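Long-range contacts in carbonic anhydrase (PDB 1DDZ), which probably catalyses the reversible hydration of carbon dioxide to hydrogencarbonate as a zinc-dependent, beta-class carbonic anhydrase: residues L13-F17 / M442-A447; K16-L20 / M478-A482. One frame throughout, in Å; residues are numbered along the deposited sequence.

Overall arrangement
Both interactions start from helix 12-25, near the N-terminus, and carry it onto structure more than 400 residues further along the chain. Interaction 1 seats it beside the C-terminal part of helix 426-447; interaction 2 sets residues 16-20 alongside strand 476-481, running roughly opposite to it, an outermost strand of the second five-stranded sheet. Their centres are about 7 Å apart, and F17 serves both. The two distant segments also pack on each other, with M442 CE 3.4 Å from G479 O and C446 SG 4.0 Å from V481 CB, so helix, helix and strand meet in one buried cluster. It lies away from both zinc sites, including that of C328, D330, H384 and C387.

Interaction 1: L13-F17 / M442-A447; sequences LEKKF and MHNVCA
F17 and H443 lie one over the other as an offset stack, the ring centroids 4.4 Å apart and the planes only 10° from parallel. The side chains point opposite ways along their overlap, so each ring reaches over the root of the other: H443 CB stands above the face of the F17 ring, 3.9 Å from its centroid, while F17 CB lies off-centre over the imidazole. H443 reaches this position with CG anti to the backbone N (chi1 -163°), which sends its ring toward helix 12-25. The far end of the F17 ring presses against the backbone of helix 426-447, F17 CZ lying 3.5 Å from H443 N. At the ring's edge, M442 CB comes within 3.8 Å of F17 CE1, and C446 SG makes a sulfur-aromatic contact near the ring plane. The two helix segments, 13-17 and 442-447, run nearly antiparallel, at 161°, their axes 10.9 Å apart at closest approach. C446 also touches V463 and V481, so helix 12-25 joins a helix already packed on the second sheet of the alpha-beta-alpha fold. One turn before F17, L13 forks: L13 CD1 meets the edge of the H443 ring, 3.8 Å from H443 CD2, while L13 CD2 packs 3.7 Å from C446 CB. L13 CD1 also touches A447 CB at 3.9 Å. With an alanine in place of F17, the imidazole would probably be left without its stacking partner and freer to turn, and a gap would open beside M442 and C446. E14 runs past the histidine; its OE2 accepts a hydrogen bond from S11 N and its OE1 forms a salt bridge with R410 of the second subunit, whose R414 packs against both E14 and H443.

Interaction 2: K16-L20 / M478-A482; sequences KFIEL and MGVVA
A single water bridges L20 and M478, donating to both backbone carbonyls, 2.7 Å from L20 O and 2.8 Å from M478 O. The rest of the contact is mostly apolar and centres on one methyl group, V481 CG2. Placed anti to its own carbonyl carbon, this methyl approaches the outer end of the F17 ring obliquely, 3.6 Å from F17 CE2, the two side chains crossing at about a right angle. L20 CD1 reaches the same methyl at 3.8 Å while also resting over a face of the F17 ring, offset toward its rim. Strand 476-481 pairs antiparallel with strand 462-468, through backbone bonds to V463 and G465, and is an outermost strand of the mixed sheet; helix segment 16-20 runs roughly antiparallel to strand segment 478-481, at 153°. G479 lets the helix come near: L20 CD2 packs 4.0 Å from G479 CA, and even a beta carbon there would probably crowd L20 CD1. The glycine backbone (phi 133°) is itself unsuited to a beta carbon, which would collide with M478 O. On the more exposed side, K16 lies alongside V481, the two pointing opposite ways, with K16 CG 4.1 Å from V481 CG2. A bend at its second torsion (chi2 61°) then turns the aliphatic chain toward the strand, leaving K16 CE 3.7 Å from V480 O.

Interaction 1: L13-F17 / M442-A447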
ATOM      1  N   LEU A  13      13.847 -15.029  17.941  1.00 17.09           N
ATOM      2  CA  LEU A  13      12.423 -14.790  17.716  1.00 16.92           C
ATOM      3  C   LEU A  13      11.804 -16.067  17.159  1.00 14.53           C
ATOM      4  O   LEU A  13      10.766 -16.516  17.630  1.00 15.39           O
ATOM      5  CB  LEU A  13      12.198 -13.665  16.716  1.00 14.89           C
ATOM      6  CG  LEU A  13      11.136 -12.612  17.034  1.00 13.63           C
ATOM      7  CD1 LEU A  13      10.596 -12.084  15.730  1.00 13.43           C
ATOM      8  CD2 LEU A  13      10.030 -13.156  17.879  1.00  7.29           C
ATOM      9  N   GLU A  14      12.443 -16.630  16.140  1.00 16.75           N
ATOM     10  CA  GLU A  14      11.985 -17.867  15.501  1.00 16.88           C
ATOM     11  C   GLU A  14      11.822 -19.008  16.507  1.00 18.66           C
ATOM     12  O   GLU A  14      10.800 -19.693  16.519  1.00 16.71           O
ATOM     13  CB  GLU A  14      12.948 -18.268  14.369  1.00 21.25           C
ATOM     14  CG  GLU A  14      12.503 -17.784  12.971  1.00 31.33           C
ATOM     15  CD  GLU A  14      13.646 -17.376  12.025  1.00 35.44           C
ATOM     16  OE1 GLU A  14      13.345 -16.656  11.040  1.00 38.16           O
ATOM     17  OE2 GLU A  14      14.820 -17.765  12.249  1.00 31.77           O
ATOM     18  N   LYS A  15      12.806 -19.177  17.386  1.00 16.13           N
ATOM     19  CA  LYS A  15      12.750 -20.233  18.389  1.00 16.91           C
ATOM     20  C   LYS A  15      11.576 -19.975  19.303  1.00 17.68           C
ATOM     21  O   LYS A  15      10.771 -20.867  19.576  1.00 18.78           O
ATOM     22  CB  LYS A  15      14.032 -20.255  19.211  1.00 20.05           C
ATOM     23  CG  LYS A  15      15.258 -20.661  18.421  1.00 22.92           C
ATOM     24  CD  LYS A  15      16.453 -20.642  19.332  1.00 27.32           C
ATOM     25  CE  LYS A  15      17.735 -20.978  18.592  1.00 32.13           C
ATOM     26  NZ  LYS A  15      18.888 -20.749  19.518  1.00 37.67           N
ATOM     27  N   LYS A  16      11.475 -18.737  19.771  1.00 15.85           N
ATOM     28  CA  LYS A  16      10.385 -18.336  20.630  1.00 13.39           C
ATOM     29  C   LYS A  16       9.026 -18.700  20.028  1.00 14.12           C
ATOM     30  O   LYS A  16       8.164 -19.256  20.713  1.00 15.45           O
ATOM     31  CB  LYS A  16      10.443 -16.837  20.881  1.00 15.24           C
ATOM     32  CG  LYS A  16       9.301 -16.320  21.725  1.00 12.22           C
ATOM     33  CD  LYS A  16       9.338 -16.994  23.079  1.00 18.49           C
ATOM     34  CE  LYS A  16       8.174 -16.582  23.958  1.00 18.55           C
ATOM     35  NZ  LYS A  16       8.405 -16.938  25.393  1.00 18.80           N
ATOM     36  N   PHE A  17       8.817 -18.428  18.750  1.00 12.65           N
ATOM     37  CA  PHE A  17       7.521 -18.758  18.197  1.00 17.02           C
ATOM     38  C   PHE A  17       7.240 -20.238  18.020  1.00 21.44           C
ATOM     39  O   PHE A  17       6.113 -20.658  18.238  1.00 25.33           O
ATOM     40  CB  PHE A  17       7.157 -17.896  16.989  1.00 12.87           C
ATOM     41  CG  PHE A  17       6.549 -16.568  17.377  1.00 12.27           C
ATOM     42  CD1 PHE A  17       5.171 -16.419  17.453  1.00 13.27           C
ATOM     43  CD2 PHE A  17       7.350 -15.516  17.788  1.00  7.00           C
ATOM     44  CE1 PHE A  17       4.601 -15.247  17.937  1.00 13.15           C
ATOM     45  CE2 PHE A  17       6.791 -14.342  18.271  1.00  9.09           C
ATOM     46  CZ  PHE A  17       5.421 -14.209  18.349  1.00 10.03           C
ATOM     47  N   MET A 442       1.325 -11.951  15.503  1.00 13.42           N
ATOM     48  CA  MET A 442       2.163 -11.517  16.620  1.00 11.64           C
ATOM     49  C   MET A 442       3.616 -11.617  16.174  1.00 13.62           C
ATOM     50  O   MET A 442       4.439 -10.750  16.467  1.00 12.63           O
ATOM     51  CB  MET A 442       2.042 -12.467  17.783  1.00 11.93           C
ATOM     52  CG  MET A 442       0.841 -12.341  18.649  1.00 17.08           C
ATOM     53  SD  MET A 442       0.905 -13.803  19.735  1.00 12.01           S
ATOM     54  CE  MET A 442       2.233 -13.408  20.751  1.00  7.00           C
ATOM     55  N   HIS A 443       3.941 -12.733  15.526  1.00 13.98           N
ATOM     56  CA  HIS A 443       5.283 -12.965  15.036  1.00 14.68           C
ATOM     57  C   HIS A 443       5.681 -11.775  14.178  1.00 12.08           C
ATOM     58  O   HIS A 443       6.712 -11.166  14.438  1.00 12.86           O
ATOM     59  CB  HIS A 443       5.350 -14.260  14.223  1.00 12.29           C
ATOM     60  CG  HIS A 443       6.744 -14.782  14.025  1.00 17.16           C
ATOM     61  ND1 HIS A 443       7.013 -16.098  13.707  1.00 19.51           N
ATOM     62  CD2 HIS A 443       7.946 -14.160  14.077  1.00 17.84           C
ATOM     63  CE1 HIS A 443       8.313 -16.264  13.565  1.00 19.61           C
ATOM     64  NE2 HIS A 443       8.904 -15.104  13.783  1.00 19.27           N
ATOM     65  N   ASN A 444       4.823 -11.419  13.222  1.00  9.28           N
ATOM     66  CA  ASN A 444       5.046 -10.288  12.326  1.00 10.40           C
ATOM     67  C   ASN A 444       5.291  -8.974  13.071  1.00  8.40           C
ATOM     68  O   ASN A 444       6.212  -8.248  12.727  1.00 12.72           O
ATOM     69  CB  ASN A 444       3.878 -10.115  11.355  1.00  7.90           C
ATOM     70  CG  ASN A 444       3.789 -11.222  10.342  1.00 11.63           C
ATOM     71  OD1 ASN A 444       4.623 -12.118  10.319  1.00 16.38           O
ATOM     72  ND2 ASN A 444       2.783 -11.154   9.468  1.00 12.66           N
ATOM     73  N   VAL A 445       4.523  -8.651  14.111  1.00 11.11           N
ATOM     74  CA  VAL A 445       4.813  -7.389  14.795  1.00 13.81           C
ATOM     75  C   VAL A 445       6.141  -7.463  15.530  1.00 14.53           C
ATOM     76  O   VAL A 445       6.853  -6.478  15.597  1.00 17.98           O
ATOM     77  CB  VAL A 445       3.629  -6.797  15.685  1.00 11.27           C
ATOM     78  CG1 VAL A 445       2.353  -7.552  15.507  1.00 12.58           C
ATOM     79  CG2 VAL A 445       3.996  -6.628  17.127  1.00  7.60           C
ATOM     80  N   CYS A 446       6.496  -8.644  16.024  1.00 13.95           N
ATOM     81  CA  CYS A 446       7.759  -8.839  16.734  1.00 12.55           C
ATOM     82  C   CYS A 446       8.944  -8.679  15.787  1.00 15.93           C
ATOM     83  O   CYS A 446      10.014  -8.184  16.174  1.00 11.27           O
ATOM     84  CB  CYS A 446       7.807 -10.232  17.364  1.00 11.29           C
ATOM     85  SG  CYS A 446       6.724 -10.425  18.804  1.00 17.59           S
ATOM     86  N   ALA A 447       8.739  -9.102  14.545  1.00 13.88           N
ATOM     87  CA  ALA A 447       9.756  -9.029  13.523  1.00 12.20           C
ATOM     88  C   ALA A 447       9.882  -7.649  12.835  1.00 12.46           C
ATOM     89  O   ALA A 447      10.820  -7.445  12.082  1.00 15.16           O
ATOM     90  CB  ALA A 447       9.531 -10.141  12.494  1.00  7.32           C
TER

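Interaction 2: K16-L20 / M478-A482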
ATOM      1  N   LYS A  16      11.475 -18.737  19.771  1.00 15.85           N
ATOM      2  CA  LYS A  16      10.385 -18.336  20.630  1.00 13.39           C
ATOM      3  C   LYS A  16       9.026 -18.700  20.028  1.00 14.12           C
ATOM      4  O   LYS A  16       8.164 -19.256  20.713  1.00 15.45           O
ATOM      5  CB  LYS A  16      10.443 -16.837  20.881  1.00 15.24           C
ATOM      6  CG  LYS A  16       9.301 -16.320  21.725  1.00 12.22           C
ATOM      7  CD  LYS A  16       9.338 -16.994  23.079  1.00 18.49           C
ATOM      8  CE  LYS A  16       8.174 -16.582  23.958  1.00 18.55           C
ATOM      9  NZ  LYS A  16       8.405 -16.938  25.393  1.00 18.80           N
ATOM     10  N   PHE A  17       8.817 -18.428  18.750  1.00 12.65           N
ATOM     11  CA  PHE A  17       7.521 -18.758  18.197  1.00 17.02           C
ATOM     12  C   PHE A  17       7.240 -20.238  18.020  1.00 21.44           C
ATOM     13  O   PHE A  17       6.113 -20.658  18.238  1.00 25.33           O
ATOM     14  CB  PHE A  17       7.157 -17.896  16.989  1.00 12.87           C
ATOM     15  CG  PHE A  17       6.549 -16.568  17.377  1.00 12.27           C
ATOM     16  CD1 PHE A  17       5.171 -16.419  17.453  1.00 13.27           C
ATOM     17  CD2 PHE A  17       7.350 -15.516  17.788  1.00  7.00           C
ATOM     18  CE1 PHE A  17       4.601 -15.247  17.937  1.00 13.15           C
ATOM     19  CE2 PHE A  17       6.791 -14.342  18.271  1.00  9.09           C
ATOM     20  CZ  PHE A  17       5.421 -14.209  18.349  1.00 10.03           C
ATOM     21  N   ILE A  18       8.279 -21.035  17.777  1.00 23.69           N
ATOM     22  CA  ILE A  18       8.119 -22.477  17.653  1.00 24.68           C
ATOM     23  C   ILE A  18       7.605 -22.967  19.011  1.00 24.54           C
ATOM     24  O   ILE A  18       6.683 -23.763  19.091  1.00 27.60           O
ATOM     25  CB  ILE A  18       9.455 -23.146  17.329  1.00 26.39           C
ATOM     26  CG1 ILE A  18       9.798 -22.926  15.859  1.00 26.07           C
ATOM     27  CG2 ILE A  18       9.388 -24.637  17.625  1.00 29.73           C
ATOM     28  CD1 ILE A  18      11.239 -23.257  15.519  1.00 27.39           C
ATOM     29  N   GLU A  19       8.148 -22.397  20.074  1.00 22.64           N
ATOM     30  CA  GLU A  19       7.751 -22.720  21.440  1.00 25.28           C
ATOM     31  C   GLU A  19       6.282 -22.305  21.702  1.00 23.93           C
ATOM     32  O   GLU A  19       5.514 -23.053  22.298  1.00 21.54           O
ATOM     33  CB  GLU A  19       8.674 -21.958  22.373  1.00 31.96           C
ATOM     34  CG  GLU A  19       8.890 -22.542  23.727  1.00 45.37           C
ATOM     35  CD  GLU A  19      10.122 -21.933  24.390  1.00 54.28           C
ATOM     36  OE1 GLU A  19       9.987 -21.349  25.491  1.00 60.80           O
ATOM     37  OE2 GLU A  19      11.228 -22.025  23.804  1.00 57.43           O
ATOM     38  N   LEU A  20       5.898 -21.115  21.234  1.00 21.07           N
ATOM     39  CA  LEU A  20       4.536 -20.625  21.406  1.00 16.23           C
ATOM     40  C   LEU A  20       3.539 -21.460  20.596  1.00 13.15           C
ATOM     41  O   LEU A  20       2.426 -21.706  21.009  1.00 13.09           O
ATOM     42  CB  LEU A  20       4.454 -19.158  20.990  1.00 16.86           C
ATOM     43  CG  LEU A  20       5.127 -18.157  21.918  1.00 12.81           C
ATOM     44  CD1 LEU A  20       4.906 -16.754  21.387  1.00 10.35           C
ATOM     45  CD2 LEU A  20       4.566 -18.298  23.318  1.00  9.60           C
ATOM     46  N   MET A 478      -2.845 -16.460  23.492  1.00 14.23           N
ATOM     47  CA  MET A 478      -2.260 -17.078  22.317  1.00 13.07           C
ATOM     48  C   MET A 478      -0.747 -16.995  22.433  1.00 15.28           C
ATOM     49  O   MET A 478      -0.012 -17.503  21.586  1.00 18.39           O
ATOM     50  CB  MET A 478      -2.736 -16.402  21.028  1.00 14.48           C
ATOM     51  CG  MET A 478      -4.215 -16.605  20.695  1.00 13.30           C
ATOM     52  SD  MET A 478      -4.650 -18.304  20.285  1.00 18.04           S
ATOM     53  CE  MET A 478      -5.275 -18.846  21.874  1.00 16.21           C
ATOM     54  N   GLY A 479      -0.283 -16.315  23.468  1.00 13.72           N
ATOM     55  CA  GLY A 479       1.139 -16.183  23.682  1.00 16.91           C
ATOM     56  C   GLY A 479       1.516 -14.743  23.980  1.00 20.51           C
ATOM     57  O   GLY A 479       0.737 -13.822  23.734  1.00 20.37           O
ATOM     58  N   VAL A 480       2.695 -14.549  24.555  1.00 19.37           N
ATOM     59  CA  VAL A 480       3.186 -13.222  24.864  1.00 19.40           C
ATOM     60  C   VAL A 480       4.693 -13.280  24.648  1.00 20.52           C
ATOM     61  O   VAL A 480       5.285 -14.349  24.797  1.00 24.09           O
ATOM     62  CB  VAL A 480       2.852 -12.838  26.299  1.00 18.85           C
ATOM     63  CG1 VAL A 480       3.652 -13.661  27.265  1.00 20.41           C
ATOM     64  CG2 VAL A 480       3.090 -11.356  26.509  1.00 22.15           C
ATOM     65  N   VAL A 481       5.285 -12.190  24.163  1.00 20.56           N
ATOM     66  CA  VAL A 481       6.729 -12.129  23.929  1.00 15.25           C
ATOM     67  C   VAL A 481       7.195 -10.813  24.508  1.00 20.18           C
ATOM     68  O   VAL A 481       6.691  -9.744  24.144  1.00 22.26           O
ATOM     69  CB  VAL A 481       7.093 -12.119  22.433  1.00 14.01           C
ATOM     70  CG1 VAL A 481       8.607 -12.094  22.271  1.00 17.62           C
ATOM     71  CG2 VAL A 481       6.527 -13.297  21.712  1.00 12.46           C
ATOM     72  N   ALA A 482       8.137 -10.879  25.434  1.00 24.82           N
ATOM     73  CA  ALA A 482       8.672  -9.676  26.061  1.00 24.32           C
ATOM     74  C   ALA A 482       9.913  -9.161  25.359  1.00 24.76           C
ATOM     75  O   ALA A 482      10.268  -8.008  25.509  1.00 29.41           O
ATOM     76  CB  ALA A 482       8.978  -9.933  27.520  1.00 27.45           C
TER
HETATM   77  O   HOH W   1       1.288 -19.756  22.569  1.00 15.13           O